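Isocitrate dehydrogenase [NAD] subunit 1 (Saccharomyces cerevisiae, PDB 3BLX) forms, together with subunit 2, the allosteric mitochondrial octamer that oxidises isocitrate with NAD+ to 2-oxoglutarate and CO2 in the citric acid cycle. Local coordinates at residues E[310-314]-E[345-349]; E[268-272]-E[290-294]; E[220-224]-E[242-246]; E[110-116]-E[251-257]. The contacts are given in a common frame with arbitrary orientation. Numbering follows the deposited sequence.

Contact 1 (E[310-314]-E[345-349])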
loop_
_atom_site.group_PDB
_atom_site.type_symbol
_atom_site.label_atom_id
_atom_site.label_comp_id
_atom_site.label_asym_id
_atom_site.label_seq_id
_atom_site.Cartn_x
_atom_site.Cartn_y
_atom_site.Cartn_z
ATOM N N ARG E 310 -29.915 -29.458 9.219
ATOM C CA ARG E 310 -31.344 -29.688 9.126
ATOM C C ARG E 310 -31.837 -29.590 7.685
ATOM O O ARG E 310 -32.496 -30.504 7.187
ATOM C CB ARG E 310 -32.098 -28.708 10.026
ATOM C CG ARG E 310 -31.920 -28.978 11.514
ATOM C CD ARG E 310 -32.446 -27.825 12.342
ATOM N NE ARG E 310 -33.782 -27.403 11.926
ATOM C CZ ARG E 310 -34.895 -28.030 12.282
ATOM N NH1 ARG E 310 -34.819 -29.109 13.048
ATOM N NH2 ARG E 310 -36.075 -27.580 11.870
ATOM N N ILE E 311 -31.502 -28.485 7.023
ATOM C CA ILE E 311 -31.919 -28.260 5.648
ATOM C C ILE E 311 -31.391 -29.343 4.736
ATOM O O ILE E 311 -32.074 -29.786 3.816
ATOM C CB ILE E 311 -31.447 -26.926 5.128
ATOM C CG1 ILE E 311 -32.201 -25.809 5.846
ATOM C CG2 ILE E 311 -31.649 -26.869 3.624
ATOM C CD1 ILE E 311 -31.709 -24.432 5.490
ATOM N N SER E 312 -30.175 -29.789 5.013
ATOM C CA SER E 312 -29.573 -30.839 4.216
ATOM C C SER E 312 -30.284 -32.187 4.395
ATOM O O SER E 312 -30.479 -32.929 3.435
ATOM C CB SER E 312 -28.087 -30.973 4.551
ATOM O OG SER E 312 -27.429 -31.857 3.645
ATOM N N LYS E 313 -30.655 -32.510 5.630
ATOM C CA LYS E 313 -31.358 -33.760 5.910
ATOM C C LYS E 313 -32.748 -33.736 5.261
ATOM O O LYS E 313 -33.166 -34.685 4.606
ATOM C CB LYS E 313 -31.468 -33.985 7.416
ATOM C CG LYS E 313 -31.928 -35.375 7.810
ATOM C CD LYS E 313 -32.002 -35.524 9.325
ATOM C CE LYS E 313 -32.342 -36.951 9.718
ATOM N NZ LYS E 313 -32.317 -37.127 11.198
ATOM N N ALA E 314 -33.449 -32.629 5.425
ATOM C CA ALA E 314 -34.721 -32.438 4.746
ATOM C C ALA E 314 -34.684 -32.718 3.230
ATOM O O ALA E 314 -35.544 -33.425 2.721
ATOM C CB ALA E 314 -35.285 -31.025 5.039
ATOM N N LYS E 345 -41.136 -31.250 6.067
ATOM C CA LYS E 345 -40.336 -32.156 6.903
ATOM C C LYS E 345 -39.547 -31.368 7.923
ATOM O O LYS E 345 -39.078 -31.924 8.911
ATOM C CB LYS E 345 -39.362 -33.007 6.075
ATOM C CG LYS E 345 -39.899 -33.345 4.716
ATOM C CD LYS E 345 -39.328 -34.650 4.206
ATOM C CE LYS E 345 -40.056 -35.830 4.826
ATOM N NZ LYS E 345 -39.691 -37.089 4.151
ATOM N N LEU E 346 -39.390 -30.073 7.658
ATOM C CA LEU E 346 -38.625 -29.186 8.517
ATOM C C LEU E 346 -39.383 -28.808 9.788
ATOM O O LEU E 346 -38.803 -28.829 10.871
ATOM C CB LEU E 346 -38.215 -27.933 7.742
ATOM C CG LEU E 346 -36.724 -27.712 7.440
ATOM C CD1 LEU E 346 -35.879 -28.935 7.699
ATOM C CD2 LEU E 346 -36.547 -27.214 6.024
ATOM N N SER E 347 -40.667 -28.465 9.653
ATOM C CA SER E 347 -41.493 -28.128 10.817
ATOM C C SER E 347 -41.658 -29.308 11.781
ATOM O O SER E 347 -41.635 -29.131 13.001
ATOM C CB SER E 347 -42.856 -27.616 10.380
ATOM O OG SER E 347 -43.454 -28.546 9.498
ATOM N N THR E 348 -41.809 -30.510 11.236
ATOM C CA THR E 348 -41.928 -31.710 12.059
ATOM C C THR E 348 -40.561 -32.224 12.513
ATOM O O THR E 348 -40.487 -33.196 13.271
ATOM C CB THR E 348 -42.670 -32.867 11.325
ATOM O OG1 THR E 348 -41.726 -33.758 10.711
ATOM C CG2 THR E 348 -43.639 -32.320 10.267
ATOM N N MET E 349 -39.485 -31.591 12.035
ATOM C CA MET E 349 -38.119 -32.072 12.323
ATOM C C MET E 349 -37.691 -31.884 13.766
ATOM O O MET E 349 -36.953 -32.745 14.271
ATOM C CB MET E 349 -37.060 -31.431 11.420
ATOM C CG MET E 349 -36.471 -32.386 10.395
ATOM S SD MET E 349 -34.682 -32.243 10.259
ATOM C CE MET E 349 -34.128 -33.584 11.330
ATOM O OXT MET E 349 -38.050 -30.880 14.410
#
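Arg-310 supplies the polar half of this contact, reaching with its guanidinium for the end of the chain. Its NH2 makes a weak hydrogen bond to the carbonyl O of Leu-346 (3.2 Å), while its NH1 lies 3.9 Å from OXT of Met-349, a long salt bridge to the C-terminal carboxylate. Neither is the main partner of the arginine, since NH2 also forms a salt bridge with Glu-43. Apolar atoms attend the charge: SD of Met-349 and CD1 of Leu-346 lie over one face of the guanidinium, and NH1 approaches CB of Met-349 to 3.6 Å. Further out, CE of Met-349 rests on CD of Lys-313 at 3.5 Å. One turn beyond Arg-310, Ala-314 offers a small surface on which Leu-346 packs, CB to CD1 at 3.4 Å. Lys-345 turns its amino end elsewhere, to a salt bridge with Glu-321. The C-terminal residues thus lie against helix 306-320 through one weak hydrogen bond, a long salt bridge and apolar packing. Ile-311 turns away from helix 335-347 to pack on helices 289-302 and 27-42, and Leu-346 also touches Ile-39 of helix 27-42.

Contact 2 (E[268-272]-E[290-294])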
loop_
_atom_site.group_PDB
_atom_site.type_symbol
_atom_site.label_atom_id
_atom_site.label_comp_id
_atom_site.label_asym_id
_atom_site.label_seq_id
_atom_site.Cartn_x
_atom_site.Cartn_y
_atom_site.Cartn_z
ATOM N N VAL E 268 -18.620 -16.832 -2.786
ATOM C CA VAL E 268 -19.876 -16.740 -3.505
ATOM C C VAL E 268 -20.364 -18.154 -3.773
ATOM O O VAL E 268 -19.649 -18.962 -4.366
ATOM C CB VAL E 268 -19.689 -16.009 -4.852
ATOM C CG1 VAL E 268 -20.914 -16.187 -5.728
ATOM C CG2 VAL E 268 -19.373 -14.535 -4.643
ATOM N N PHE E 269 -21.577 -18.454 -3.329
ATOM C CA PHE E 269 -22.112 -19.810 -3.443
ATOM C C PHE E 269 -23.099 -19.926 -4.581
ATOM O O PHE E 269 -23.871 -19.006 -4.819
ATOM C CB PHE E 269 -22.718 -20.251 -2.111
ATOM C CG PHE E 269 -21.706 -20.316 -1.013
ATOM C CD1 PHE E 269 -21.064 -21.502 -0.711
ATOM C CD2 PHE E 269 -21.320 -19.166 -0.357
ATOM C CE1 PHE E 269 -20.109 -21.547 0.269
ATOM C CE2 PHE E 269 -20.362 -19.197 0.628
ATOM C CZ PHE E 269 -19.757 -20.404 0.946
ATOM N N GLU E 270 -23.044 -21.047 -5.301
ATOM C CA GLU E 270 -23.765 -21.191 -6.568
ATOM C C GLU E 270 -23.611 -22.598 -7.072
ATOM O O GLU E 270 -22.589 -23.227 -6.839
ATOM C CB GLU E 270 -23.216 -20.233 -7.629
ATOM C CG GLU E 270 -22.017 -20.779 -8.391
ATOM C CD GLU E 270 -21.726 -20.038 -9.712
ATOM O OE1 GLU E 270 -22.648 -19.402 -10.272
ATOM O OE2 GLU E 270 -20.569 -20.098 -10.197
ATOM N N PRO E 271 -24.627 -23.101 -7.773
ATOM C CA PRO E 271 -24.611 -24.462 -8.324
ATOM C C PRO E 271 -23.339 -24.754 -9.143
ATOM O O PRO E 271 -22.933 -23.973 -10.015
ATOM C CB PRO E 271 -25.844 -24.486 -9.221
ATOM C CG PRO E 271 -26.749 -23.458 -8.660
ATOM C CD PRO E 271 -25.846 -22.366 -8.141
ATOM N N GLY E 272 -22.734 -25.901 -8.856
ATOM C CA GLY E 272 -21.418 -26.206 -9.331
ATOM C C GLY E 272 -21.288 -26.507 -10.810
ATOM O O GLY E 272 -20.163 -26.581 -11.324
ATOM N N ALA E 290 -29.545 -28.061 -6.243
ATOM C CA ALA E 290 -28.189 -27.547 -6.350
ATOM C C ALA E 290 -28.089 -26.215 -5.655
ATOM O O ALA E 290 -27.173 -25.986 -4.897
ATOM C CB ALA E 290 -27.751 -27.431 -7.816
ATOM N N MET E 291 -29.041 -25.337 -5.914
ATOM C CA MET E 291 -29.111 -24.053 -5.218
ATOM C C MET E 291 -29.278 -24.220 -3.692
ATOM O O MET E 291 -28.591 -23.577 -2.926
ATOM C CB MET E 291 -30.237 -23.189 -5.786
ATOM C CG MET E 291 -30.189 -21.794 -5.326
ATOM S SD MET E 291 -28.641 -21.027 -5.776
ATOM C CE MET E 291 -28.840 -20.859 -7.537
ATOM N N ILE E 292 -30.165 -25.105 -3.261
ATOM C CA ILE E 292 -30.374 -25.314 -1.851
ATOM C C ILE E 292 -29.120 -25.864 -1.155
ATOM O O ILE E 292 -28.724 -25.381 -0.090
ATOM C CB ILE E 292 -31.565 -26.265 -1.601
ATOM C CG1 ILE E 292 -32.830 -25.735 -2.298
ATOM C CG2 ILE E 292 -31.810 -26.428 -0.094
ATOM C CD1 ILE E 292 -34.043 -26.679 -2.239
ATOM N N LEU E 293 -28.515 -26.889 -1.747
ATOM C CA LEU E 293 -27.307 -27.473 -1.199
ATOM C C LEU E 293 -26.142 -26.471 -1.178
ATOM O O LEU E 293 -25.331 -26.455 -0.254
ATOM C CB LEU E 293 -26.924 -28.729 -1.980
ATOM C CG LEU E 293 -27.914 -29.873 -1.781
ATOM C CD1 LEU E 293 -27.448 -31.136 -2.475
ATOM C CD2 LEU E 293 -28.111 -30.118 -0.302
ATOM N N SER E 294 -26.055 -25.642 -2.205
ATOM C CA SER E 294 -25.048 -24.606 -2.226
ATOM C C SER E 294 -25.354 -23.659 -1.086
ATOM O O SER E 294 -24.456 -23.171 -0.425
ATOM C CB SER E 294 -25.083 -23.854 -3.560
ATOM O OG SER E 294 -24.632 -24.692 -4.603
#
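Ala-290, near the start of helix 289-302, points its methyl group at the chain leaving strand 267-269, where its CB meets CB of Pro-271 at 3.8 Å. Next in sequence, Met-291 sets off sideways, but with chi2 and chi3 both p its chain folds back, so that CE comes to 3.4 Å from CD of Pro-271. The proline ring thus receives apolar contacts from two successive residues of the helix. The strand that precedes it, 267-269, belongs to the central mixed sheet of the isocitrate and isopropylmalate dehydrogenase fold: it runs parallel to strand 75-80 and antiparallel to strand 258-262, and the helix packs where this strand gives way to loop. Ile-292 and Leu-293 face other parts of the fold, Ile-292 touching helices 27-42 and 306-320. One turn after Ala-290, Ser-294 brings the helix back to the strand end. Its hydroxyl donates to O of Ala-290 (OG to O 2.9 Å) within the helix and is also hydrogen-bonded to the backbone N of Gly-259. Already engaged, OG merely packs against the strand end, 3.4 Å from O of Glu-270 and 3.5 Å from N of Pro-271. The carbonyl O of Ser-294 approaches CD1 of Phe-269 at 3.8 Å, whereas Glu-270 directs CA-to-CB away from the helix and forms a salt bridge with Arg-274.

Contact 3 (E[220-224]-E[242-246])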
loop_
_atom_site.group_PDB
_atom_site.type_symbol
_atom_site.label_atom_id
_atom_site.label_comp_id
_atom_site.label_asym_id
_atom_site.label_seq_id
_atom_site.Cartn_x
_atom_site.Cartn_y
_atom_site.Cartn_z
ATOM N N SER E 220 -10.384 -38.407 -17.826
ATOM C CA SER E 220 -11.702 -38.437 -18.434
ATOM C C SER E 220 -12.205 -39.874 -18.560
ATOM O O SER E 220 -13.309 -40.189 -18.114
ATOM C CB SER E 220 -11.654 -37.795 -19.814
ATOM O OG SER E 220 -11.428 -36.402 -19.700
ATOM N N MET E 221 -11.395 -40.730 -19.178
ATOM C CA MET E 221 -11.727 -42.136 -19.350
ATOM C C MET E 221 -11.973 -42.778 -17.987
ATOM O O MET E 221 -12.990 -43.439 -17.760
ATOM C CB MET E 221 -10.579 -42.847 -20.068
ATOM C CG MET E 221 -10.902 -44.244 -20.548
ATOM S SD MET E 221 -9.427 -45.031 -21.188
ATOM C CE MET E 221 -8.675 -45.625 -19.645
ATOM N N GLN E 222 -11.045 -42.558 -17.077
ATOM C CA GLN E 222 -11.129 -43.131 -15.743
ATOM C C GLN E 222 -12.372 -42.636 -14.974
ATOM O O GLN E 222 -12.929 -43.344 -14.141
ATOM C CB GLN E 222 -9.850 -42.784 -14.978
ATOM C CG GLN E 222 -9.244 -43.928 -14.211
ATOM C CD GLN E 222 -8.844 -45.072 -15.104
ATOM O OE1 GLN E 222 -9.132 -46.232 -14.805
ATOM N NE2 GLN E 222 -8.184 -44.757 -16.218
ATOM N N ALA E 223 -12.801 -41.410 -15.245
ATOM C CA ALA E 223 -13.921 -40.840 -14.498
ATOM C C ALA E 223 -15.289 -41.426 -14.884
ATOM O O ALA E 223 -16.191 -41.528 -14.039
ATOM C CB ALA E 223 -13.950 -39.307 -14.633
ATOM N N VAL E 224 -15.459 -41.767 -16.161
ATOM C CA VAL E 224 -16.716 -42.348 -16.607
ATOM C C VAL E 224 -16.760 -43.851 -16.361
ATOM O O VAL E 224 -17.845 -44.414 -16.229
ATOM C CB VAL E 224 -17.024 -42.050 -18.094
ATOM C CG1 VAL E 224 -17.140 -40.559 -18.319
ATOM C CG2 VAL E 224 -15.968 -42.645 -19.017
ATOM N N ILE E 242 -14.800 -29.770 -18.191
ATOM C CA ILE E 242 -14.994 -31.126 -18.670
ATOM C C ILE E 242 -15.129 -32.127 -17.526
ATOM O O ILE E 242 -16.092 -32.888 -17.478
ATOM C CB ILE E 242 -13.876 -31.554 -19.627
ATOM C CG1 ILE E 242 -14.091 -30.876 -20.978
ATOM C CG2 ILE E 242 -13.853 -33.054 -19.782
ATOM C CD1 ILE E 242 -12.845 -30.775 -21.803
ATOM N N LEU E 243 -14.184 -32.144 -16.598
ATOM C CA LEU E 243 -14.311 -33.056 -15.462
ATOM C C LEU E 243 -15.600 -32.839 -14.689
ATOM O O LEU E 243 -16.230 -33.786 -14.245
ATOM C CB LEU E 243 -13.134 -32.926 -14.516
ATOM C CG LEU E 243 -11.828 -33.399 -15.136
ATOM C CD1 LEU E 243 -10.711 -33.188 -14.146
ATOM C CD2 LEU E 243 -11.949 -34.859 -15.530
ATOM N N GLY E 244 -16.002 -31.584 -14.536
ATOM C CA GLY E 244 -17.219 -31.255 -13.812
ATOM C C GLY E 244 -18.470 -31.777 -14.486
ATOM O O GLY E 244 -19.404 -32.211 -13.843
ATOM N N ASN E 245 -18.501 -31.740 -15.803
ATOM C CA ASN E 245 -19.657 -32.248 -16.489
ATOM C C ASN E 245 -19.769 -33.760 -16.477
ATOM O O ASN E 245 -20.874 -34.283 -16.489
ATOM C CB ASN E 245 -19.770 -31.645 -17.870
ATOM C CG ASN E 245 -20.384 -30.245 -17.826
ATOM O OD1 ASN E 245 -21.511 -30.051 -17.343
ATOM N ND2 ASN E 245 -19.638 -29.261 -18.298
ATOM N N ILE E 246 -18.640 -34.459 -16.407
ATOM C CA ILE E 246 -18.671 -35.903 -16.200
ATOM C C ILE E 246 -19.210 -36.156 -14.818
ATOM O O ILE E 246 -20.057 -37.019 -14.603
ATOM C CB ILE E 246 -17.278 -36.534 -16.295
ATOM C CG1 ILE E 246 -16.781 -36.517 -17.745
ATOM C CG2 ILE E 246 -17.310 -37.937 -15.758
ATOM C CD1 ILE E 246 -15.339 -36.664 -17.846
#
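Ser-220 opens the contact with a hydroxyl that serves its own helix: OG is hydrogen-bonded to the carbonyl O of Val-216. What it presents to the other helix is therefore mostly bulk, with OG 4.1 Å from CG2 of Ile-242 and 4.5 Å from CD2 of Leu-243, while its carbonyl O lies 4.1 Å from CD1 of Ile-246. Met-221 turns away from this partner and packs on Asp-252 of the neighbouring subunit 2. The two short helical segments run almost parallel, with 13° between their directions and 10.2 Å between their axes at closest approach. This course is consistent with the alternation of strand and helix: strand 210-215, helix 216-225 and strand 232-235 form a beta-alpha-beta unit in the mixed sheet, and helix 237-251 follows. In relatives of this family, paired helices from two subunits build a four-helix bundle at the dimer interface; the setting here is consistent with that, since Ser-220 and Ile-242 also pack on Ile-249 and Ile-221 of subunit 2. Ala-223 points its CA-to-CB bond toward the other helix, its CB 3.8 Å from CG2 of Ile-246, the small methyl admitting the larger branched side chain. Val-224 meets the same CG2 of Ile-246, its CG1 at 3.7 Å, and its carbonyl O accepts a hydrogen bond from the Tyr-126 hydroxyl of subunit 2.

Contact 4 (E[110-116]-E[251-257])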
loop_
_atom_site.group_PDB
_atom_site.type_symbol
_atom_site.label_atom_id
_atom_site.label_comp_id
_atom_site.label_asym_id
_atom_site.label_seq_id
_atom_site.Cartn_x
_atom_site.Cartn_y
_atom_site.Cartn_z
ATOM N N PHE E 110 -19.635 -33.427 -6.073
ATOM C CA PHE E 110 -20.414 -34.460 -6.741
ATOM C C PHE E 110 -20.681 -35.672 -5.833
ATOM O O PHE E 110 -19.959 -36.670 -5.884
ATOM C CB PHE E 110 -19.710 -34.883 -8.024
ATOM C CG PHE E 110 -19.459 -33.759 -8.946
ATOM C CD1 PHE E 110 -18.206 -33.165 -8.995
ATOM C CD2 PHE E 110 -20.477 -33.272 -9.756
ATOM C CE1 PHE E 110 -17.950 -32.115 -9.859
ATOM C CE2 PHE E 110 -20.241 -32.217 -10.609
ATOM C CZ PHE E 110 -18.964 -31.630 -10.666
ATOM N N LYS E 111 -21.699 -35.567 -4.983
ATOM C CA LYS E 111 -22.115 -36.699 -4.171
ATOM C C LYS E 111 -23.407 -37.296 -4.707
ATOM O O LYS E 111 -24.393 -36.571 -4.919
ATOM C CB LYS E 111 -22.305 -36.307 -2.705
ATOM C CG LYS E 111 -22.061 -37.472 -1.757
ATOM C CD LYS E 111 -22.075 -37.041 -0.315
ATOM C CE LYS E 111 -21.954 -38.241 0.609
ATOM N NZ LYS E 111 -22.121 -37.842 2.043
ATOM N N SER E 112 -23.396 -38.613 -4.917
ATOM C CA SER E 112 -24.608 -39.368 -5.285
ATOM C C SER E 112 -25.741 -39.240 -4.237
ATOM O O SER E 112 -25.496 -39.214 -3.025
ATOM C CB SER E 112 -24.268 -40.844 -5.519
ATOM O OG SER E 112 -23.837 -41.093 -6.854
ATOM N N LEU E 113 -26.982 -39.157 -4.705
ATOM C CA LEU E 113 -28.115 -38.990 -3.797
ATOM C C LEU E 113 -28.935 -40.267 -3.638
ATOM O O LEU E 113 -29.124 -41.013 -4.607
ATOM C CB LEU E 113 -29.006 -37.859 -4.279
ATOM C CG LEU E 113 -28.415 -36.471 -4.083
ATOM C CD1 LEU E 113 -28.503 -35.693 -5.387
ATOM C CD2 LEU E 113 -29.123 -35.748 -2.939
ATOM N N LYS E 114 -29.440 -40.488 -2.423
ATOM C CA LYS E 114 -30.048 -41.760 -2.046
ATOM C C LYS E 114 -31.153 -42.238 -2.994
ATOM O O LYS E 114 -31.184 -43.417 -3.363
ATOM C CB LYS E 114 -30.565 -41.738 -0.604
ATOM C CG LYS E 114 -30.627 -43.138 0.021
ATOM C CD LYS E 114 -32.004 -43.442 0.636
ATOM C CE LYS E 114 -32.147 -42.953 2.077
ATOM N NZ LYS E 114 -31.582 -43.927 3.066
ATOM N N GLY E 115 -32.058 -41.354 -3.406
ATOM C CA GLY E 115 -33.129 -41.818 -4.276
ATOM C C GLY E 115 -33.061 -41.464 -5.760
ATOM O O GLY E 115 -34.103 -41.224 -6.388
ATOM N N VAL E 116 -31.856 -41.418 -6.329
ATOM C CA VAL E 116 -31.711 -41.063 -7.740
ATOM C C VAL E 116 -31.092 -42.205 -8.551
ATOM O O VAL E 116 -29.978 -42.649 -8.265
ATOM C CB VAL E 116 -30.897 -39.770 -7.936
ATOM C CG1 VAL E 116 -30.708 -39.477 -9.405
ATOM C CG2 VAL E 116 -31.617 -38.635 -7.330
ATOM N N ILE E 251 -23.941 -38.369 -11.283
ATOM C CA ILE E 251 -24.816 -38.352 -10.106
ATOM C C ILE E 251 -26.261 -37.992 -10.439
ATOM O O ILE E 251 -27.089 -37.845 -9.542
ATOM C CB ILE E 251 -24.325 -37.361 -9.010
ATOM C CG1 ILE E 251 -24.266 -35.933 -9.564
ATOM C CG2 ILE E 251 -22.994 -37.791 -8.424
ATOM C CD1 ILE E 251 -24.528 -34.850 -8.522
ATOM N N GLY E 252 -26.559 -37.813 -11.718
ATOM C CA GLY E 252 -27.924 -37.583 -12.139
ATOM C C GLY E 252 -28.251 -36.202 -12.686
ATOM O O GLY E 252 -29.426 -35.829 -12.809
ATOM N N GLY E 253 -27.221 -35.424 -13.001
ATOM C CA GLY E 253 -27.417 -34.147 -13.662
ATOM C C GLY E 253 -27.063 -32.918 -12.844
ATOM O O GLY E 253 -26.947 -32.985 -11.628
ATOM N N PRO E 254 -26.939 -31.777 -13.527
ATOM C CA PRO E 254 -26.536 -30.470 -13.011
ATOM C C PRO E 254 -27.399 -30.018 -11.852
ATOM O O PRO E 254 -26.936 -29.246 -11.026
ATOM C CB PRO E 254 -26.806 -29.529 -14.192
ATOM C CG PRO E 254 -26.951 -30.387 -15.365
ATOM C CD PRO E 254 -27.480 -31.682 -14.891
ATOM N N GLY E 255 -28.645 -30.473 -11.818
ATOM C CA GLY E 255 -29.594 -30.050 -10.809
ATOM C C GLY E 255 -29.271 -30.534 -9.414
ATOM O O GLY E 255 -29.921 -30.116 -8.475
ATOM N N LEU E 256 -28.252 -31.381 -9.276
ATOM C CA LEU E 256 -27.898 -31.997 -7.987
ATOM C C LEU E 256 -26.510 -31.636 -7.445
ATOM O O LEU E 256 -26.053 -32.213 -6.445
ATOM C CB LEU E 256 -27.954 -33.506 -8.127
ATOM C CG LEU E 256 -29.276 -34.010 -8.691
ATOM C CD1 LEU E 256 -29.153 -35.471 -9.119
ATOM C CD2 LEU E 256 -30.320 -33.827 -7.644
ATOM N N VAL E 257 -25.856 -30.685 -8.108
ATOM C CA VAL E 257 -24.457 -30.371 -7.862
ATOM C C VAL E 257 -24.237 -29.086 -7.098
ATOM O O VAL E 257 -24.408 -28.007 -7.659
ATOM C CB VAL E 257 -23.742 -30.160 -9.185
ATOM C CG1 VAL E 257 -22.278 -29.848 -8.913
ATOM C CG2 VAL E 257 -23.899 -31.382 -10.063
#
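Where helix 237-251 ends, Ile-251 adopts a p chi1 of 60°, and its CG2 pushes against the backbone leaving strand 105-111: it lies 4.1 Å from C of Phe-110, 3.8 Å from C of Lys-111 and 3.6 Å from N of Ser-112. Gly-252 then closes the helix with a Schellman motif. Its positive phi suits glycine, and a CB here would also collide with CG1 of Val-116, which sits 4.3 Å from the glycine CA. Val-116, with chi1 t, completes the type I beta turn begun by Leu-113 and aims the same CG1 at CD1 of Leu-256 (4.3 Å). Leu-113 has an m chi1 but a chi2 of 130°, between wells; it brings CD1 to 3.4 Å from CD2 of Leu-256, itself in the mt rotamer on a 3-10 turn. At the other end Phe-110, with chi1 m, carries its ring beside Val-257, CE2 to CG1 at 3.6 Å. Meanwhile OG of Ser-112 is hydrogen-bonded to N of Ile-123, and Leu-113 and Val-116 also touch helix 306-320. No hydrogen bond crosses between the two segments. Two largely loop segments, with 134 residues between them, are therefore joined by van der Waals contacts of branched side chains and a ring, so their fit depends on shape, while backbone hydrogen bonds are made within the turns and to neighbours such as Leu-125 and Gly-272.

How the contacts relate
Contacts 1 and 2 meet through successive helices, CG2 of Ile-311 lying 3.7 Å from CG2 of Ile-292, although their centres are 18 Å apart. Contact 2 joins contact 4 through a probable hydrogen bond from N of Gly-272 to O of Val-257 (2.9 Å), with CB of Ala-290 3.4 Å from that same oxygen. Contact 3 is nested in the loop closed by contact 4 and touches it where O of Gly-244 meets CZ of Phe-110 at 3.3 Å. Contacts 2, 3 and 4 lie near Arg-129, a probable substrate-binding residue: the side chains of Glu-270, Leu-243 and Phe-110 are about 7, 8 and 9 Å from its own, whereas contact 1 is remote.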